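PDB 3D4O: dipicolinate synthase subunit A from Bacillus halodurans, which probably forms, with a second subunit, the enzyme that makes dipicolinic acid, the spore compound of bacilli, and is built from two Rossmann-type domains. Local coordinates for residues 34-39 with 77-82; 67-72 with 106-111. All coordinates share one frame; numbering follows the deposited sequence.

Contact 1. Residues 34-39 with 77-82; sequences VGFDQL and TIFSNE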
loop_
_atom_site.group_PDB
_atom_site.type_symbol
_atom_site.label_atom_id
_atom_site.label_comp_id
_atom_site.label_asym_id
_atom_site.label_seq_id
_atom_site.Cartn_x
_atom_site.Cartn_y
_atom_site.Cartn_z
ATOM N N VAL C 34 -30.661 5.664 -8.750
ATOM C CA VAL C 34 -30.878 6.156 -7.382
ATOM C C VAL C 34 -29.591 6.190 -6.577
ATOM O O VAL C 34 -28.826 5.215 -6.541
ATOM C CB VAL C 34 -31.942 5.291 -6.635
ATOM C CG1 VAL C 34 -32.271 5.875 -5.276
ATOM C CG2 VAL C 34 -33.190 5.138 -7.462
ATOM N N GLY C 35 -29.341 7.350 -5.972
ATOM C CA GLY C 35 -28.182 7.545 -5.089
ATOM C C GLY C 35 -26.973 8.178 -5.734
ATOM O O GLY C 35 -25.881 8.214 -5.153
ATOM N N PHE C 36 -27.177 8.734 -6.916
ATOM C CA PHE C 36 -26.069 9.340 -7.672
ATOM C C PHE C 36 -26.258 10.828 -7.960
ATOM O O PHE C 36 -25.833 11.343 -8.985
ATOM C CB PHE C 36 -25.877 8.570 -8.979
ATOM C CG PHE C 36 -25.408 7.147 -8.789
ATOM C CD1 PHE C 36 -26.310 6.134 -8.465
ATOM C CD2 PHE C 36 -24.082 6.822 -8.963
ATOM C CE1 PHE C 36 -25.890 4.826 -8.303
ATOM C CE2 PHE C 36 -23.653 5.501 -8.801
ATOM C CZ PHE C 36 -24.567 4.504 -8.471
ATOM N N ASP C 37 -26.888 11.524 -7.032
ATOM C CA ASP C 37 -27.151 12.949 -7.228
ATOM C C ASP C 37 -25.866 13.751 -7.356
ATOM O O ASP C 37 -25.837 14.779 -8.039
ATOM C CB ASP C 37 -28.083 13.520 -6.158
ATOM C CG ASP C 37 -27.696 13.105 -4.785
ATOM O OD1 ASP C 37 -26.678 13.599 -4.284
ATOM O OD2 ASP C 37 -28.417 12.276 -4.210
ATOM N N GLN C 38 -24.787 13.248 -6.760
ATOM C CA GLN C 38 -23.490 13.941 -6.848
ATOM C C GLN C 38 -22.772 13.662 -8.158
ATOM O O GLN C 38 -21.824 14.344 -8.509
ATOM C CB GLN C 38 -22.576 13.576 -5.689
ATOM C CG GLN C 38 -23.097 14.075 -4.366
ATOM C CD GLN C 38 -22.274 13.588 -3.192
ATOM O OE1 GLN C 38 -22.633 13.820 -2.047
ATOM N NE2 GLN C 38 -21.173 12.900 -3.474
ATOM N N LEU C 39 -23.238 12.650 -8.868
ATOM C CA LEU C 39 -22.649 12.268 -10.157
ATOM C C LEU C 39 -22.982 13.337 -11.188
ATOM O O LEU C 39 -24.096 13.470 -11.665
ATOM C CB LEU C 39 -23.135 10.890 -10.618
ATOM C CG LEU C 39 -22.493 10.356 -11.891
ATOM C CD1 LEU C 39 -20.983 10.253 -11.693
ATOM C CD2 LEU C 39 -23.097 9.006 -12.276
ATOM N N THR C 77 -24.034 4.284 -0.764
ATOM C CA THR C 77 -23.639 5.072 -1.927
ATOM C C THR C 77 -22.655 6.166 -1.558
ATOM O O THR C 77 -22.848 6.886 -0.572
ATOM C CB THR C 77 -24.832 5.754 -2.615
ATOM O OG1 THR C 77 -24.338 6.540 -3.696
ATOM C CG2 THR C 77 -25.594 6.657 -1.641
ATOM N N ILE C 78 -21.615 6.280 -2.372
ATOM C CA ILE C 78 -20.597 7.301 -2.177
ATOM C C ILE C 78 -20.930 8.531 -3.042
ATOM O O ILE C 78 -20.149 9.463 -3.088
ATOM C CB ILE C 78 -19.142 6.822 -2.541
ATOM C CG1 ILE C 78 -18.968 6.616 -4.056
ATOM C CG2 ILE C 78 -18.723 5.571 -1.725
ATOM C CD1 ILE C 78 -17.531 6.238 -4.481
ATOM N N PHE C 79 -22.059 8.490 -3.748
ATOM C CA PHE C 79 -22.449 9.587 -4.675
ATOM C C PHE C 79 -23.659 10.367 -4.185
ATOM O O PHE C 79 -24.364 11.013 -4.949
ATOM C CB PHE C 79 -22.753 9.056 -6.081
ATOM C CG PHE C 79 -21.598 8.367 -6.739
ATOM C CD1 PHE C 79 -20.611 9.094 -7.351
ATOM C CD2 PHE C 79 -21.507 6.990 -6.744
ATOM C CE1 PHE C 79 -19.531 8.465 -7.945
ATOM C CE2 PHE C 79 -20.446 6.365 -7.354
ATOM C CZ PHE C 79 -19.456 7.098 -7.940
ATOM N N SER C 80 -23.888 10.256 -2.890
ATOM C CA SER C 80 -25.002 10.936 -2.204
ATOM C C SER C 80 -24.908 10.784 -0.701
ATOM O O SER C 80 -24.404 9.787 -0.174
ATOM C CB SER C 80 -26.348 10.370 -2.655
ATOM O OG SER C 80 -27.423 10.952 -1.913
ATOM N N ASN C 81 -25.404 11.809 -0.033
ATOM C CA ASN C 81 -25.429 11.864 1.423
ATOM C C ASN C 81 -26.802 11.440 1.898
ATOM O O ASN C 81 -27.069 11.372 3.099
ATOM C CB ASN C 81 -25.117 13.273 1.917
ATOM C CG ASN C 81 -23.649 13.626 1.785
ATOM O OD1 ASN C 81 -22.776 12.820 2.101
ATOM N ND2 ASN C 81 -23.370 14.848 1.344
ATOM N N GLU C 82 -27.663 11.153 0.928
ATOM C CA GLU C 82 -29.053 10.745 1.195
ATOM C C GLU C 82 -29.169 9.271 1.551
ATOM O O GLU C 82 -28.484 8.406 1.001
ATOM C CB GLU C 82 -29.979 11.073 0.013
HETATM O O HOH W 1 -26.275 14.342 -1.353
#
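The Phe-36 and Phe-79 rings are near parallel, planes at 22°, but strongly offset. CE2 of Phe-36 lies 3.3 Å from CD2 of Phe-79. Leu-39 CD1 adds a looser touch at CE1 of Phe-79. Thr-77 turns its hydroxyl anti to its backbone N (chi1 178°), so that OG1 donates to Gly-35 O at 2.7 Å, from above the carbonyl plane, and accepts from Phe-79 N in an ST turn. An alanine in place of Thr-77 would lose both bonds of the hydroxyl and would probably loosen the turn that sets the Phe-79 ring beside Phe-36. Ser-80 repeats the pattern: OG, again anti to N, donates to the syn lone pair of Asp-37 OD2 at 2.8 Å and accepts from Glu-82 N. Asp-37 CG stands in the crowded position between N and the carbonyl carbon (chi1 46°), which brings the carboxylate to Ser-80. A water links Asp-37 OD1 to Asn-81 N. Gln-38 N, in the type I turn from Phe-36 to Leu-39, donates to Phe-79 O at 2.9 Å, and its extended side chain runs over the Phe-79 to Ser-80 peptide. At the positive phi of Gly-35 a CB would press on the preceding carbonyl O and crowd Thr-77. The contact joins the loops that follow strands 30-34 and 61-63, either side of strand 7-11 in the parallel Rossmann-type sheet, with Phe-36, Leu-39 and Phe-79 packed on helix 15-26.

Contact 2. Residues 67-72 with 106-111; sequences SGTNEA and NTYLNQ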
loop_
_atom_site.group_PDB
_atom_site.type_symbol
_atom_site.label_atom_id
_atom_site.label_comp_id
_atom_site.label_asym_id
_atom_site.label_seq_id
_atom_site.Cartn_x
_atom_site.Cartn_y
_atom_site.Cartn_z
ATOM N N SER C 67 -22.192 -4.939 -1.806
ATOM C CA SER C 67 -22.508 -5.110 -0.363
ATOM C C SER C 67 -23.983 -5.387 -0.096
ATOM O O SER C 67 -24.359 -5.744 1.008
ATOM C CB SER C 67 -22.105 -3.857 0.413
ATOM O OG SER C 67 -22.702 -2.683 -0.151
ATOM N N GLY C 68 -24.816 -5.247 -1.116
ATOM C CA GLY C 68 -26.265 -5.427 -0.956
ATOM C C GLY C 68 -26.872 -4.272 -0.171
ATOM O O GLY C 68 -26.739 -3.104 -0.550
ATOM N N THR C 69 -27.596 -4.626 0.893
ATOM C CA THR C 69 -28.169 -3.646 1.843
ATOM C C THR C 69 -27.662 -4.013 3.222
ATOM O O THR C 69 -26.985 -5.020 3.387
ATOM C CB THR C 69 -29.725 -3.672 1.939
ATOM O OG1 THR C 69 -30.149 -4.902 2.524
ATOM C CG2 THR C 69 -30.389 -3.513 0.597
ATOM N N ASN C 70 -27.953 -3.199 4.220
ATOM C CA ASN C 70 -27.607 -3.605 5.593
ATOM C C ASN C 70 -28.837 -4.270 6.150
ATOM O O ASN C 70 -29.836 -4.436 5.444
ATOM C CB ASN C 70 -27.099 -2.473 6.489
ATOM C CG ASN C 70 -28.160 -1.461 6.880
ATOM O OD1 ASN C 70 -29.331 -1.538 6.507
ATOM N ND2 ASN C 70 -27.732 -0.483 7.647
ATOM N N GLU C 71 -28.801 -4.599 7.431
ATOM C CA GLU C 71 -29.916 -5.349 8.048
ATOM C C GLU C 71 -31.190 -4.551 8.137
ATOM O O GLU C 71 -32.244 -5.096 8.454
ATOM C CB GLU C 71 -29.532 -5.892 9.420
ATOM C CG GLU C 71 -28.418 -6.946 9.360
ATOM C CD GLU C 71 -28.817 -8.192 8.557
ATOM O OE1 GLU C 71 -30.015 -8.328 8.214
ATOM O OE2 GLU C 71 -27.937 -9.042 8.272
ATOM N N ALA C 72 -31.093 -3.263 7.830
ATOM C CA ALA C 72 -32.256 -2.361 7.894
ATOM C C ALA C 72 -32.736 -2.003 6.499
ATOM O O ALA C 72 -33.659 -1.234 6.317
ATOM C CB ALA C 72 -31.907 -1.112 8.677
ATOM N N ASN C 106 -27.732 -10.846 2.927
ATOM C CA ASN C 106 -27.823 -10.995 4.371
ATOM C C ASN C 106 -29.213 -11.455 4.744
ATOM O O ASN C 106 -30.055 -11.687 3.883
ATOM C CB ASN C 106 -27.454 -9.728 5.130
ATOM C CG ASN C 106 -28.355 -8.576 4.824
ATOM O OD1 ASN C 106 -29.402 -8.727 4.199
ATOM N ND2 ASN C 106 -27.957 -7.401 5.268
ATOM N N THR C 107 -29.458 -11.533 6.036
ATOM C CA THR C 107 -30.719 -12.070 6.520
ATOM C C THR C 107 -31.879 -11.182 6.095
ATOM O O THR C 107 -32.903 -11.663 5.604
ATOM C CB THR C 107 -30.688 -12.288 8.050
ATOM O OG1 THR C 107 -30.356 -11.058 8.694
ATOM C CG2 THR C 107 -29.625 -13.325 8.424
ATOM N N TYR C 108 -31.689 -9.877 6.241
ATOM C CA TYR C 108 -32.742 -8.907 5.887
ATOM C C TYR C 108 -33.108 -9.007 4.438
ATOM O O TYR C 108 -34.272 -9.084 4.068
ATOM C CB TYR C 108 -32.296 -7.462 6.104
ATOM C CG TYR C 108 -33.290 -6.431 5.567
ATOM C CD1 TYR C 108 -33.216 -5.963 4.259
ATOM C CD2 TYR C 108 -34.287 -5.911 6.380
ATOM C CE1 TYR C 108 -34.132 -5.016 3.781
ATOM C CE2 TYR C 108 -35.189 -4.979 5.909
ATOM C CZ TYR C 108 -35.105 -4.530 4.619
ATOM O OH TYR C 108 -36.023 -3.599 4.177
ATOM N N LEU C 109 -32.072 -8.965 3.617
ATOM C CA LEU C 109 -32.268 -8.982 2.170
ATOM C C LEU C 109 -32.864 -10.314 1.754
ATOM O O LEU C 109 -33.806 -10.361 0.951
ATOM C CB LEU C 109 -30.956 -8.678 1.416
ATOM C CG LEU C 109 -31.123 -8.473 -0.092
ATOM C CD1 LEU C 109 -32.194 -7.386 -0.321
ATOM C CD2 LEU C 109 -29.801 -8.132 -0.768
ATOM N N ASN C 110 -32.330 -11.380 2.336
ATOM C CA ASN C 110 -32.795 -12.749 2.033
ATOM C C ASN C 110 -34.256 -12.933 2.418
ATOM O O ASN C 110 -35.000 -13.688 1.790
ATOM C CB ASN C 110 -31.973 -13.827 2.749
ATOM C CG ASN C 110 -30.586 -13.993 2.177
ATOM O OD1 ASN C 110 -29.677 -14.444 2.875
ATOM N ND2 ASN C 110 -30.408 -13.627 0.906
ATOM N N GLN C 111 -34.649 -12.214 3.460
ATOM C CA GLN C 111 -36.020 -12.283 3.983
ATOM C C GLN C 111 -36.977 -11.534 3.082
ATOM O O GLN C 111 -38.152 -11.910 2.962
ATOM C CB GLN C 111 -36.109 -11.722 5.408
#
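Residues 67-72 run as an irregular loop past the first turn of helix 107-116, coming closest where the CA atoms of Glu-71 and Tyr-108 are 5.0 Å apart. An Asx turn at Asn-70, whose OD1 accepts from Ala-72 N, bends the chain at Glu-71. Bent at chi2 (-62°), the Glu-71 side chain folds back so that its carboxylate meets the helix start. There OE1 takes two bonds: Tyr-108 N reaches its syn lone pair at 3.0 Å, with a bent N-H...O angle of 140°, and Thr-107 OG1 comes from above the carboxylate plane at 2.8 Å. The carboxylate stacks on the Asn-106 amide, planes 26° apart. That amide is held by its own bond, OD1 accepting from Leu-109 N at 2.7 Å, nearly along the C=O axis. Tyr-108, with CG anti to its N, has Ala-72 C above the rim of one ring face, and Glu-71 O comes obliquely to its CD2 at 3.0 Å; its OH bonds to Leu-86 O. Thr-69 OG1 donates in plane to Asn-70 O and lies 3.7 Å from Tyr-108 CD1. Asn-106 is thus a classical N-cap, and Glu-71 supplies a second acceptor for first-turn N-H groups, where the helix dipole would probably favour its negative charge.

Overall arrangement
Contacts 1 and 2 share one N-terminal Rossmann-type domain and the long connection from strand 61-63 to helix 88-92, which gives residues 77-82 to the first and 67-72 to the second. Their centres lie about 20 Å apart and their nearest atoms about 7 Å, without touching. Both are partly buried, mixing buried and exposed residues. Contact 1 ties loop to loop, adding an aromatic pair packed towards helix 15-26 to its hydroxyl, carboxylate and backbone bonds. Contact 2 ties loop to helix; its bonds gather at the start of helix 107-116, with Thr-69 and the Tyr-108 ring packing beside them. The connection thus reaches both the loop after strand 30-34 and the helix after strand 99-102.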